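Local coordinates for formimidoylglutamase (Bacillus subtilis, PDB 3M1R), which hydrolyses N-formimidoyl-L-glutamate to L-glutamate and formamide, a step of histidine degradation, with two manganese ions per subunit, at residues M246-Q251 with D268-A273; I242-D247 with A306-H311; A148-D153 with K275-Q280; D215-R218 with P224-K227. All coordinates share one frame; numbering follows the deposited sequence.

Contact 1: M246-Q251 with D268-A273. With CA (calcium ion), chain B.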
loop_
_atom_site.group_PDB
_atom_site.type_symbol
_atom_site.label_atom_id
_atom_site.label_comp_id
_atom_site.label_asym_id
_atom_site.label_seq_id
_atom_site.Cartn_x
_atom_site.Cartn_y
_atom_site.Cartn_z
HETATM N N MSE D 246 -3.548 -15.563 -17.783
HETATM C CA MSE D 246 -2.313 -14.863 -17.454
HETATM C C MSE D 246 -1.549 -15.538 -16.327
HETATM O O MSE D 246 -0.361 -15.287 -16.152
HETATM C CB MSE D 246 -2.582 -13.380 -17.138
HETATM C CG MSE D 246 -3.026 -12.563 -18.365
HETATM SE SE MSE D 246 -1.679 -12.412 -19.811
HETATM C CE MSE D 246 -0.491 -11.148 -18.900
ATOM N N ASP D 247 -2.205 -16.425 -15.579
ATOM C CA ASP D 247 -1.497 -17.065 -14.476
ATOM C C ASP D 247 -0.539 -18.155 -14.947
ATOM O O ASP D 247 0.187 -18.729 -14.142
ATOM C CB ASP D 247 -2.433 -17.535 -13.346
ATOM C CG ASP D 247 -3.312 -18.691 -13.752
ATOM O OD1 ASP D 247 -2.923 -19.473 -14.669
ATOM O OD2 ASP D 247 -4.398 -18.813 -13.139
ATOM N N VAL D 248 -0.499 -18.391 -16.254
ATOM C CA VAL D 248 0.564 -19.203 -16.847
ATOM C C VAL D 248 1.924 -18.522 -16.616
ATOM O O VAL D 248 2.968 -19.168 -16.601
ATOM C CB VAL D 248 0.332 -19.394 -18.365
ATOM C CG1 VAL D 248 0.743 -18.132 -19.155
ATOM C CG2 VAL D 248 1.085 -20.602 -18.877
ATOM N N LEU D 249 1.897 -17.204 -16.434
ATOM C CA LEU D 249 3.120 -16.447 -16.222
ATOM C C LEU D 249 3.591 -16.618 -14.798
ATOM O O LEU D 249 2.792 -16.803 -13.892
ATOM C CB LEU D 249 2.906 -14.951 -16.492
ATOM C CG LEU D 249 2.640 -14.565 -17.939
ATOM C CD1 LEU D 249 2.023 -13.171 -18.016
ATOM C CD2 LEU D 249 3.928 -14.652 -18.797
ATOM N N ASP D 250 4.903 -16.551 -14.626
ATOM C CA ASP D 250 5.546 -16.607 -13.335
ATOM C C ASP D 250 5.122 -15.435 -12.465
ATOM O O ASP D 250 4.943 -14.305 -12.960
ATOM C CB ASP D 250 7.060 -16.568 -13.523
ATOM C CG ASP D 250 7.816 -16.839 -12.237
ATOM O OD1 ASP D 250 8.055 -18.028 -11.917
ATOM O OD2 ASP D 250 8.174 -15.866 -11.552
ATOM N N GLN D 251 4.990 -15.680 -11.162
ATOM C CA GLN D 251 4.496 -14.621 -10.275
ATOM C C GLN D 251 5.325 -13.348 -10.387
ATOM O O GLN D 251 4.790 -12.249 -10.271
ATOM C CB GLN D 251 4.360 -15.088 -8.816
ATOM C CG GLN D 251 5.627 -15.590 -8.159
ATOM C CD GLN D 251 5.362 -16.099 -6.748
ATOM O OE1 GLN D 251 4.213 -16.209 -6.327
ATOM N NE2 GLN D 251 6.417 -16.401 -6.017
ATOM N N ASP D 268 8.019 -12.162 -22.152
ATOM C CA ASP D 268 8.581 -12.095 -23.497
ATOM C C ASP D 268 8.451 -13.435 -24.242
ATOM O O ASP D 268 8.202 -13.466 -25.449
ATOM C CB ASP D 268 10.033 -11.627 -23.441
ATOM C CG ASP D 268 10.865 -12.436 -22.480
ATOM O OD1 ASP D 268 11.138 -13.617 -22.780
ATOM O OD2 ASP D 268 11.247 -11.891 -21.420
ATOM N N GLU D 269 8.619 -14.531 -23.513
ATOM C CA GLU D 269 8.332 -15.872 -24.016
ATOM C C GLU D 269 6.875 -15.999 -24.475
ATOM O O GLU D 269 6.597 -16.535 -25.537
ATOM C CB GLU D 269 8.525 -16.864 -22.888
ATOM C CG GLU D 269 9.518 -17.939 -23.125
ATOM C CD GLU D 269 9.593 -18.872 -21.932
ATOM O OE1 GLU D 269 9.398 -18.399 -20.780
ATOM O OE2 GLU D 269 9.819 -20.080 -22.151
ATOM N N LEU D 270 5.942 -15.526 -23.653
ATOM C CA LEU D 270 4.526 -15.575 -24.011
ATOM C C LEU D 270 4.252 -14.696 -25.228
ATOM O O LEU D 270 3.560 -15.115 -26.166
ATOM C CB LEU D 270 3.641 -15.146 -22.825
ATOM C CG LEU D 270 2.108 -15.118 -22.971
ATOM C CD1 LEU D 270 1.564 -16.474 -23.420
ATOM C CD2 LEU D 270 1.396 -14.642 -21.653
ATOM N N LEU D 271 4.788 -13.476 -25.218
ATOM C CA LEU D 271 4.483 -12.538 -26.297
ATOM C C LEU D 271 4.908 -13.147 -27.639
ATOM O O LEU D 271 4.178 -13.064 -28.625
ATOM C CB LEU D 271 5.152 -11.181 -26.067
ATOM C CG LEU D 271 4.741 -10.400 -24.807
ATOM C CD1 LEU D 271 5.576 -9.124 -24.668
ATOM C CD2 LEU D 271 3.273 -10.047 -24.849
ATOM N N GLU D 272 6.076 -13.780 -27.661
ATOM C CA GLU D 272 6.608 -14.344 -28.899
ATOM C C GLU D 272 5.699 -15.466 -29.380
ATOM O O GLU D 272 5.417 -15.578 -30.563
ATOM C CB GLU D 272 8.037 -14.853 -28.683
ATOM C CG GLU D 272 8.909 -14.842 -29.926
ATOM C CD GLU D 272 9.066 -13.449 -30.528
ATOM O OE1 GLU D 272 9.341 -13.355 -31.742
ATOM O OE2 GLU D 272 8.908 -12.447 -29.796
ATOM N N ALA D 273 5.219 -16.278 -28.444
ATOM C CA ALA D 273 4.367 -17.425 -28.774
ATOM C C ALA D 273 3.018 -16.984 -29.332
ATOM O O ALA D 273 2.556 -17.497 -30.348
ATOM C CB ALA D 273 4.174 -18.329 -27.545
HETATM CA CA CA B . -4.863 -20.841 -14.469
#
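L249 and L270 mark the closest approach of the two backbones, 8.0 Å from CA to CA. On one side lies the loop after strand 239-245, which begins with a 3-10 turn at 246-248 and is pinned by a hydrogen bond from L249 N to M246 O; on the other runs helix 267-278. The helix contributes essentially one side chain. With CG anti to its backbone N (chi1 180°), L270 is aimed into the loop, and its CD2 becomes the meeting point of three apolar groups. Nearest is L249 CD2, 3.8 Å from L270 CD2, the two leucines crossing at roughly a right angle. The selenium of M246, modelled as selenomethionine, lies 4.2 Å from L270 CD2, and V248 CG1 4.3 Å from it. Cutting L249 back to an alanine would probably open a gap beside L270 CD2 and let that branch turn more freely. Between M246 and V248, D247 faces the other way and chelates a calcium ion through OD1 at 2.4 Å and OD2 at 2.5 Å, a site completed by D153, H155 and D245. Apolar contacts lack direction, so between these segments the fit rests on shape, whereas metal bonds hold the carboxylate.

Contact 2: I242-D247 with A306-H311. With CA (calcium ion), chain B; CA (calcium ion), chain C.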
loop_
_atom_site.group_PDB
_atom_site.type_symbol
_atom_site.label_atom_id
_atom_site.label_comp_id
_atom_site.label_asym_id
_atom_site.label_seq_id
_atom_site.Cartn_x
_atom_site.Cartn_y
_atom_site.Cartn_z
ATOM N N ILE D 242 -7.329 -18.765 -29.345
ATOM C CA ILE D 242 -6.237 -18.608 -28.410
ATOM C C ILE D 242 -6.789 -18.131 -27.076
ATOM O O ILE D 242 -7.353 -17.043 -26.993
ATOM C CB ILE D 242 -5.221 -17.565 -28.906
ATOM C CG1 ILE D 242 -4.636 -17.956 -30.264
ATOM C CG2 ILE D 242 -4.102 -17.378 -27.888
ATOM C CD1 ILE D 242 -3.711 -16.882 -30.798
ATOM N N SER D 243 -6.632 -18.949 -26.038
ATOM C CA SER D 243 -7.044 -18.555 -24.696
ATOM C C SER D 243 -5.840 -18.337 -23.803
ATOM O O SER D 243 -5.130 -19.281 -23.448
ATOM C CB SER D 243 -7.971 -19.602 -24.068
ATOM O OG SER D 243 -8.490 -19.132 -22.824
ATOM N N VAL D 244 -5.611 -17.089 -23.430
ATOM C CA VAL D 244 -4.492 -16.784 -22.559
ATOM C C VAL D 244 -4.950 -16.543 -21.128
ATOM O O VAL D 244 -5.614 -15.549 -20.831
ATOM C CB VAL D 244 -3.718 -15.555 -23.024
ATOM C CG1 VAL D 244 -2.551 -15.318 -22.057
ATOM C CG2 VAL D 244 -3.222 -15.766 -24.438
ATOM N N ASP D 245 -4.600 -17.475 -20.251
ATOM C CA ASP D 245 -4.828 -17.317 -18.826
ATOM C C ASP D 245 -3.516 -16.787 -18.281
ATOM O O ASP D 245 -2.489 -17.450 -18.343
ATOM C CB ASP D 245 -5.184 -18.659 -18.203
ATOM C CG ASP D 245 -5.393 -18.580 -16.692
ATOM O OD1 ASP D 245 -4.843 -17.701 -16.005
ATOM O OD2 ASP D 245 -6.137 -19.429 -16.196
HETATM N N MSE D 246 -3.548 -15.563 -17.783
HETATM C CA MSE D 246 -2.313 -14.863 -17.454
HETATM C C MSE D 246 -1.549 -15.538 -16.327
HETATM O O MSE D 246 -0.361 -15.287 -16.152
HETATM C CB MSE D 246 -2.582 -13.380 -17.138
HETATM C CG MSE D 246 -3.026 -12.563 -18.365
HETATM SE SE MSE D 246 -1.679 -12.412 -19.811
HETATM C CE MSE D 246 -0.491 -11.148 -18.900
ATOM N N ASP D 247 -2.205 -16.425 -15.579
ATOM C CA ASP D 247 -1.497 -17.065 -14.476
ATOM C C ASP D 247 -0.539 -18.155 -14.947
ATOM O O ASP D 247 0.187 -18.729 -14.142
ATOM C CB ASP D 247 -2.433 -17.535 -13.346
ATOM C CG ASP D 247 -3.312 -18.691 -13.752
ATOM O OD1 ASP D 247 -2.923 -19.473 -14.669
ATOM O OD2 ASP D 247 -4.398 -18.813 -13.139
ATOM N N ALA D 306 -1.919 -6.099 -22.141
ATOM C CA ALA D 306 -2.013 -5.202 -23.290
ATOM C C ALA D 306 -0.963 -5.570 -24.341
ATOM O O ALA D 306 -1.237 -5.541 -25.528
ATOM C CB ALA D 306 -1.870 -3.743 -22.853
ATOM N N HIS D 307 0.234 -5.951 -23.898
ATOM C CA HIS D 307 1.270 -6.354 -24.840
ATOM C C HIS D 307 0.948 -7.670 -25.543
ATOM O O HIS D 307 1.328 -7.870 -26.691
ATOM C CB HIS D 307 2.647 -6.382 -24.178
ATOM C CG HIS D 307 3.326 -5.048 -24.174
ATOM N ND1 HIS D 307 2.876 -3.980 -23.423
ATOM C CD2 HIS D 307 4.422 -4.603 -24.834
ATOM C CE1 HIS D 307 3.661 -2.938 -23.624
ATOM N NE2 HIS D 307 4.607 -3.292 -24.472
ATOM N N VAL D 308 0.242 -8.567 -24.858
ATOM C CA VAL D 308 -0.271 -9.756 -25.525
ATOM C C VAL D 308 -1.196 -9.347 -26.681
ATOM O O VAL D 308 -1.202 -9.975 -27.735
ATOM C CB VAL D 308 -1.046 -10.675 -24.558
ATOM C CG1 VAL D 308 -1.699 -11.796 -25.315
ATOM C CG2 VAL D 308 -0.132 -11.208 -23.448
ATOM N N LEU D 309 -1.996 -8.309 -26.464
ATOM C CA LEU D 309 -2.898 -7.795 -27.485
ATOM C C LEU D 309 -2.104 -7.218 -28.666
ATOM O O LEU D 309 -2.360 -7.552 -29.823
ATOM C CB LEU D 309 -3.818 -6.726 -26.893
ATOM C CG LEU D 309 -5.251 -7.165 -26.569
ATOM C CD1 LEU D 309 -5.386 -8.681 -26.586
ATOM C CD2 LEU D 309 -5.752 -6.565 -25.251
ATOM N N LEU D 310 -1.134 -6.366 -28.355
ATOM C CA LEU D 310 -0.252 -5.799 -29.364
ATOM C C LEU D 310 0.442 -6.873 -30.197
ATOM O O LEU D 310 0.486 -6.748 -31.407
ATOM C CB LEU D 310 0.765 -4.850 -28.732
ATOM C CG LEU D 310 0.110 -3.581 -28.171
ATOM C CD1 LEU D 310 1.080 -2.778 -27.321
ATOM C CD2 LEU D 310 -0.432 -2.719 -29.304
ATOM N N HIS D 311 0.946 -7.933 -29.561
ATOM C CA HIS D 311 1.688 -8.961 -30.278
ATOM C C HIS D 311 0.778 -9.887 -31.080
ATOM O O HIS D 311 1.161 -10.389 -32.120
ATOM C CB HIS D 311 2.616 -9.748 -29.349
ATOM C CG HIS D 311 3.853 -9.000 -28.962
ATOM N ND1 HIS D 311 5.090 -9.261 -29.514
ATOM C CD2 HIS D 311 4.046 -7.988 -28.077
ATOM C CE1 HIS D 311 5.990 -8.443 -28.994
ATOM N NE2 HIS D 311 5.382 -7.667 -28.113
HETATM CA CA CA B . -4.863 -20.841 -14.469
HETATM CA CA CA C . -7.079 -21.591 -15.279
#
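V308 sits across from V244 and M246, its CA 8.7 Å from that of V244. Its CB points from the helix toward the strand and there splits into two methyls with separate duties. CG1, anti to the backbone N (chi1 173°), faces the strand and lies 4.3 Å from V244 CG2. CG2 turns to the chain beyond the strand end and meets the selenium of M246 at 4.1 Å. These two side chains run antiparallel, side by side, an approach made possible by the bends of M246 at chi2 (-64°) and chi3 (-74°), which lay its selenium alongside the valine. Alternation along the strand does the rest: V244 looks at the helix, while the next residue, D245, projects to the opposite side and bridges both calcium ions through a single oxygen, OD2, at 2.6 Å from one and 2.5 Å from the other. Such a metal pair is familiar from the arginase family, calcium here probably occupying the sites of the two manganese ions. Around this core, helix 267-278 lies beside helix 300-318, with L271 against V308 and I277 against I242; I288 of strand 283-289 touches M246, and helix 60-69 packs on A306.

Contact 3: A148-D153 with K275-Q280. With CA (calcium ion), chain B; CA (calcium ion), chain C.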
loop_
_atom_site.group_PDB
_atom_site.type_symbol
_atom_site.label_atom_id
_atom_site.label_comp_id
_atom_site.label_asym_id
_atom_site.label_seq_id
_atom_site.Cartn_x
_atom_site.Cartn_y
_atom_site.Cartn_z
ATOM N N ALA D 148 -9.983 -25.569 -32.777
ATOM C CA ALA D 148 -8.911 -25.981 -31.888
ATOM C C ALA D 148 -8.722 -24.886 -30.848
ATOM O O ALA D 148 -8.885 -23.709 -31.167
ATOM C CB ALA D 148 -7.645 -26.172 -32.652
ATOM N N VAL D 149 -8.369 -25.268 -29.624
ATOM C CA VAL D 149 -8.110 -24.287 -28.567
ATOM C C VAL D 149 -6.672 -24.414 -28.102
ATOM O O VAL D 149 -6.221 -25.501 -27.721
ATOM C CB VAL D 149 -9.052 -24.452 -27.345
ATOM C CG1 VAL D 149 -8.765 -23.370 -26.271
ATOM C CG2 VAL D 149 -10.516 -24.412 -27.768
ATOM N N ILE D 150 -5.942 -23.304 -28.174
ATOM C CA ILE D 150 -4.644 -23.218 -27.536
ATOM C C ILE D 150 -4.825 -22.485 -26.209
ATOM O O ILE D 150 -5.091 -21.279 -26.182
ATOM C CB ILE D 150 -3.622 -22.519 -28.429
ATOM C CG1 ILE D 150 -3.371 -23.375 -29.678
ATOM C CG2 ILE D 150 -2.315 -22.282 -27.677
ATOM C CD1 ILE D 150 -2.629 -22.659 -30.756
ATOM N N GLN D 151 -4.702 -23.246 -25.122
ATOM C CA GLN D 151 -4.939 -22.759 -23.762
ATOM C C GLN D 151 -3.597 -22.554 -23.052
ATOM O O GLN D 151 -2.903 -23.526 -22.745
ATOM C CB GLN D 151 -5.811 -23.778 -23.008
ATOM C CG GLN D 151 -6.001 -23.541 -21.501
ATOM C CD GLN D 151 -6.683 -24.724 -20.793
ATOM O OE1 GLN D 151 -7.028 -25.733 -21.418
ATOM N NE2 GLN D 151 -6.863 -24.602 -19.486
ATOM N N PHE D 152 -3.210 -21.295 -22.836
ATOM C CA PHE D 152 -2.043 -20.999 -22.012
ATOM C C PHE D 152 -2.492 -21.010 -20.550
ATOM O O PHE D 152 -3.356 -20.221 -20.150
ATOM C CB PHE D 152 -1.435 -19.646 -22.373
ATOM C CG PHE D 152 -0.694 -19.643 -23.686
ATOM C CD1 PHE D 152 0.644 -19.989 -23.741
ATOM C CD2 PHE D 152 -1.337 -19.292 -24.853
ATOM C CE1 PHE D 152 1.316 -19.983 -24.938
ATOM C CE2 PHE D 152 -0.668 -19.297 -26.063
ATOM C CZ PHE D 152 0.656 -19.632 -26.105
ATOM N N ASP D 153 -1.926 -21.915 -19.763
ATOM C CA ASP D 153 -2.421 -22.131 -18.412
ATOM C C ASP D 153 -1.475 -22.944 -17.541
ATOM O O ASP D 153 -0.857 -23.912 -18.011
ATOM C CB ASP D 153 -3.793 -22.833 -18.465
ATOM C CG ASP D 153 -4.710 -22.364 -17.368
ATOM O OD1 ASP D 153 -4.199 -22.251 -16.247
ATOM O OD2 ASP D 153 -5.907 -22.099 -17.613
ATOM N N LYS D 275 2.480 -14.106 -30.834
ATOM C CA LYS D 275 2.707 -13.547 -32.172
ATOM C C LYS D 275 2.818 -14.667 -33.227
ATOM O O LYS D 275 2.215 -14.592 -34.285
ATOM C CB LYS D 275 3.921 -12.610 -32.228
ATOM C CG LYS D 275 4.326 -12.284 -33.685
ATOM C CD LYS D 275 5.473 -11.277 -33.820
ATOM C CE LYS D 275 6.648 -11.553 -32.867
ATOM N NZ LYS D 275 6.517 -10.864 -31.518
ATOM N N TYR D 276 3.574 -15.712 -32.913
ATOM C CA TYR D 276 3.647 -16.888 -33.761
ATOM C C TYR D 276 2.269 -17.459 -34.111
ATOM O O TYR D 276 1.910 -17.541 -35.287
ATOM C CB TYR D 276 4.513 -17.972 -33.114
ATOM C CG TYR D 276 4.718 -19.172 -34.010
ATOM C CD1 TYR D 276 5.488 -19.078 -35.159
ATOM C CD2 TYR D 276 4.138 -20.393 -33.713
ATOM C CE1 TYR D 276 5.673 -20.173 -35.997
ATOM C CE2 TYR D 276 4.315 -21.491 -34.543
ATOM C CZ TYR D 276 5.084 -21.375 -35.679
ATOM O OH TYR D 276 5.266 -22.465 -36.495
ATOM N N ILE D 277 1.506 -17.874 -33.101
ATOM C CA ILE D 277 0.188 -18.462 -33.341
ATOM C C ILE D 277 -0.732 -17.521 -34.126
ATOM O O ILE D 277 -1.477 -17.950 -35.012
ATOM C CB ILE D 277 -0.500 -18.843 -32.020
ATOM C CG1 ILE D 277 0.218 -20.031 -31.376
ATOM C CG2 ILE D 277 -1.963 -19.154 -32.264
ATOM C CD1 ILE D 277 -0.044 -20.178 -29.884
ATOM N N ALA D 278 -0.663 -16.232 -33.809
ATOM C CA ALA D 278 -1.526 -15.239 -34.431
ATOM C C ALA D 278 -1.341 -15.133 -35.949
ATOM O O ALA D 278 -2.224 -14.630 -36.649
ATOM C CB ALA D 278 -1.313 -13.885 -33.776
ATOM N N GLN D 279 -0.196 -15.598 -36.451
ATOM C CA GLN D 279 0.104 -15.560 -37.888
ATOM C C GLN D 279 -0.486 -16.738 -38.645
ATOM O O GLN D 279 -0.555 -16.726 -39.873
ATOM C CB GLN D 279 1.611 -15.577 -38.120
ATOM C CG GLN D 279 2.312 -14.331 -37.660
ATOM C CD GLN D 279 3.797 -14.401 -37.906
ATOM O OE1 GLN D 279 4.515 -15.114 -37.212
ATOM N NE2 GLN D 279 4.268 -13.667 -38.910
ATOM N N GLN D 280 -0.882 -17.762 -37.902
ATOM C CA GLN D 280 -1.348 -19.008 -38.480
ATOM C C GLN D 280 -2.721 -18.807 -39.117
ATOM O O GLN D 280 -3.391 -17.811 -38.851
ATOM C CB GLN D 280 -1.354 -20.108 -37.405
ATOM C CG GLN D 280 -0.372 -21.251 -37.684
ATOM C CD GLN D 280 1.086 -20.816 -37.700
ATOM O OE1 GLN D 280 1.949 -21.534 -38.193
ATOM N NE2 GLN D 280 1.363 -19.642 -37.158
HETATM CA CA CA B . -4.863 -20.841 -14.469
HETATM CA CA CA C . -7.079 -21.591 -15.279
#
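I277 is the helical residue that engages the strand, and I150 and F152 are its two partners. The isoleucines reach toward each other tip to tip, I150 CD1 lying 3.7 Å from I277 CD1. The contact broadens because each terminal methyl also finds a branch of the other residue: I277 CD1 is 3.8 Å from I150 CG2, and I150 CD1 is 3.9 Å from I277 CG2. An extended chi2 of 159° carries I277 CD1 this far, and there it also meets the rim of the F152 ring, 3.9 Å from CZ and near the ring plane, so that the phenyl offers its edge and not a face. A valine in place of I277 would lack that methyl and is likely to leave both I150 CD1 and the F152 edge facing a gap. Helix 267-278 is the connection of a beta-alpha-beta crossover between the parallel strands 239-245 and 283-289, in the alpha/beta fold of the arginase family; through I277 it also packs on strand 147-152, next to 239-245 in the sheet. Beyond F152 the strand runs out into D153, which spans the two calcium ions, OD1 2.4 Å from one and OD2 2.7 Å from the other. Q151 NE2 donates a nearly straight bond (170°) to D153 OD2, 3.3 Å away, approaching from above the carboxylate plane, while Q151 OE1 accepts from Q188 NE2.

Contact 4: D215-R218 with P224-K227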
loop_
_atom_site.group_PDB
_atom_site.type_symbol
_atom_site.label_atom_id
_atom_site.label_comp_id
_atom_site.label_asym_id
_atom_site.label_seq_id
_atom_site.Cartn_x
_atom_site.Cartn_y
_atom_site.Cartn_z
ATOM N N ASP D 215 7.853 -28.165 -17.547
ATOM C CA ASP D 215 9.080 -28.949 -17.579
ATOM C C ASP D 215 9.441 -29.244 -19.028
ATOM O O ASP D 215 10.590 -29.062 -19.446
ATOM C CB ASP D 215 8.906 -30.264 -16.803
ATOM C CG ASP D 215 10.156 -30.661 -16.009
ATOM O OD1 ASP D 215 10.264 -30.250 -14.832
ATOM O OD2 ASP D 215 11.020 -31.395 -16.548
HETATM N N MSE D 216 8.448 -29.698 -19.792
HETATM C CA MSE D 216 8.636 -30.019 -21.208
HETATM C C MSE D 216 8.996 -28.768 -21.995
HETATM O O MSE D 216 9.891 -28.791 -22.839
HETATM C CB MSE D 216 7.368 -30.649 -21.790
HETATM C CG MSE D 216 7.060 -32.049 -21.255
HETATM SE SE MSE D 216 5.184 -32.552 -21.475
HETATM C CE MSE D 216 5.064 -32.369 -23.414
ATOM N N ILE D 217 8.294 -27.676 -21.700
ATOM C CA ILE D 217 8.483 -26.409 -22.394
ATOM C C ILE D 217 9.886 -25.880 -22.128
ATOM O O ILE D 217 10.513 -25.302 -23.005
ATOM C CB ILE D 217 7.414 -25.383 -21.949
ATOM C CG1 ILE D 217 6.060 -25.757 -22.538
ATOM C CG2 ILE D 217 7.778 -23.979 -22.370
ATOM C CD1 ILE D 217 4.909 -25.037 -21.901
ATOM N N ARG D 218 10.387 -26.094 -20.919
ATOM C CA ARG D 218 11.699 -25.580 -20.551
ATOM C C ARG D 218 12.837 -26.340 -21.217
ATOM O O ARG D 218 13.859 -25.750 -21.561
ATOM C CB ARG D 218 11.873 -25.574 -19.035
ATOM C CG ARG D 218 11.178 -24.400 -18.362
ATOM C CD ARG D 218 12.069 -23.170 -18.321
ATOM N NE ARG D 218 11.329 -21.958 -17.970
ATOM C CZ ARG D 218 10.751 -21.173 -18.873
ATOM N NH1 ARG D 218 10.826 -21.485 -20.165
ATOM N NH2 ARG D 218 10.092 -20.090 -18.495
ATOM N N PRO D 224 9.376 -24.072 -30.267
ATOM C CA PRO D 224 9.494 -25.431 -30.820
ATOM C C PRO D 224 8.391 -26.372 -30.316
ATOM O O PRO D 224 7.883 -27.190 -31.074
ATOM C CB PRO D 224 10.871 -25.891 -30.326
ATOM C CG PRO D 224 11.643 -24.627 -30.171
ATOM C CD PRO D 224 10.634 -23.624 -29.643
ATOM N N THR D 225 8.010 -26.254 -29.055
ATOM C CA THR D 225 6.934 -27.090 -28.533
ATOM C C THR D 225 5.649 -26.902 -29.339
ATOM O O THR D 225 4.956 -27.865 -29.649
ATOM C CB THR D 225 6.644 -26.811 -27.053
ATOM O OG1 THR D 225 7.749 -27.247 -26.252
ATOM C CG2 THR D 225 5.403 -27.563 -26.618
ATOM N N ILE D 226 5.345 -25.660 -29.693
ATOM C CA ILE D 226 4.148 -25.349 -30.472
ATOM C C ILE D 226 4.235 -25.827 -31.925
ATOM O O ILE D 226 3.245 -26.297 -32.492
ATOM C CB ILE D 226 3.853 -23.839 -30.437
ATOM C CG1 ILE D 226 3.489 -23.398 -29.022
ATOM C CG2 ILE D 226 2.731 -23.487 -31.386
ATOM C CD1 ILE D 226 3.215 -21.918 -28.936
ATOM N N LYS D 227 5.410 -25.705 -32.532
ATOM C CA LYS D 227 5.586 -26.185 -33.901
ATOM C C LYS D 227 5.387 -27.691 -33.956
ATOM O O LYS D 227 4.848 -28.226 -34.919
ATOM C CB LYS D 227 6.966 -25.806 -34.445
ATOM C CG LYS D 227 7.078 -24.356 -34.855
ATOM C CD LYS D 227 8.521 -23.930 -34.945
ATOM C CE LYS D 227 8.644 -22.528 -35.528
ATOM N NZ LYS D 227 10.070 -22.145 -35.745
#
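I217 and T225 bring together two successive helices, 214-220 and 222-234, joined by a short link at G221. The helix-link-helix unit belongs to the connection leading from strand 210-213, outermost on its side of the parallel sheet within this chain, to strand 239-245 in the interior, part of the alpha/beta fold of the arginase family. Its tight part is small. The CA atoms of I217 and T225 stand 6.4 Å apart, and the threonine, whose CB points at the other helix, presents OG1 to the isoleucine backbone, 4.0 Å from I217 CA. I217 CG1 lies 4.3 Å from T225 OG1, its side chain running across the approach of the threonine and not straight at it. The hydroxyl is already engaged: with OG1 anti to the carbonyl carbon (chi1 -68°), it hydrogen-bonds back to the main-chain oxygen of G221, in the link just before the helix. That bond fixes the threonine rotation and satisfies a buried polar group; the hydroxyl proton goes to G221 O, and OG1 meets I217 only by van der Waals contact. The other side is looser. M216, modelled as selenomethionine, is exposed, and its nearest side-chain approach is M216 CB, 5.6 Å from T225 OG1. R218, also exposed, points away and forms a salt bridge with E269 of helix 267-278. Buried I226, by contrast, joins helix 222-234 to that helix through A273, Y276 and I277. At the boundary between the two regions, M216 O stops 4.3 Å from T225 OG1.

Overall arrangement
Following the chain, strand 147-152 comes first and opens contact 3, whose loop stays open for more than a hundred residues. Inside it, contact 4 closes at once, folding helix 214-220 onto 222-234. Strand 239-245 then opens contact 2, and the turn at its end, sharing M246 and D247, opens contact 1. Helix 267-278 closes contact 1 with its first turns and contact 3 with its last, so contacts 1 and 4 both nest inside contact 3. Contact 2 closes last, on helix 300-318, and therefore crosses contact 3. Neighbouring strands 147-152 and 239-245 are thereby tied to one helical layer, with contacts 1, 2 and 3 adjoining the metal site and contact 4 farther out.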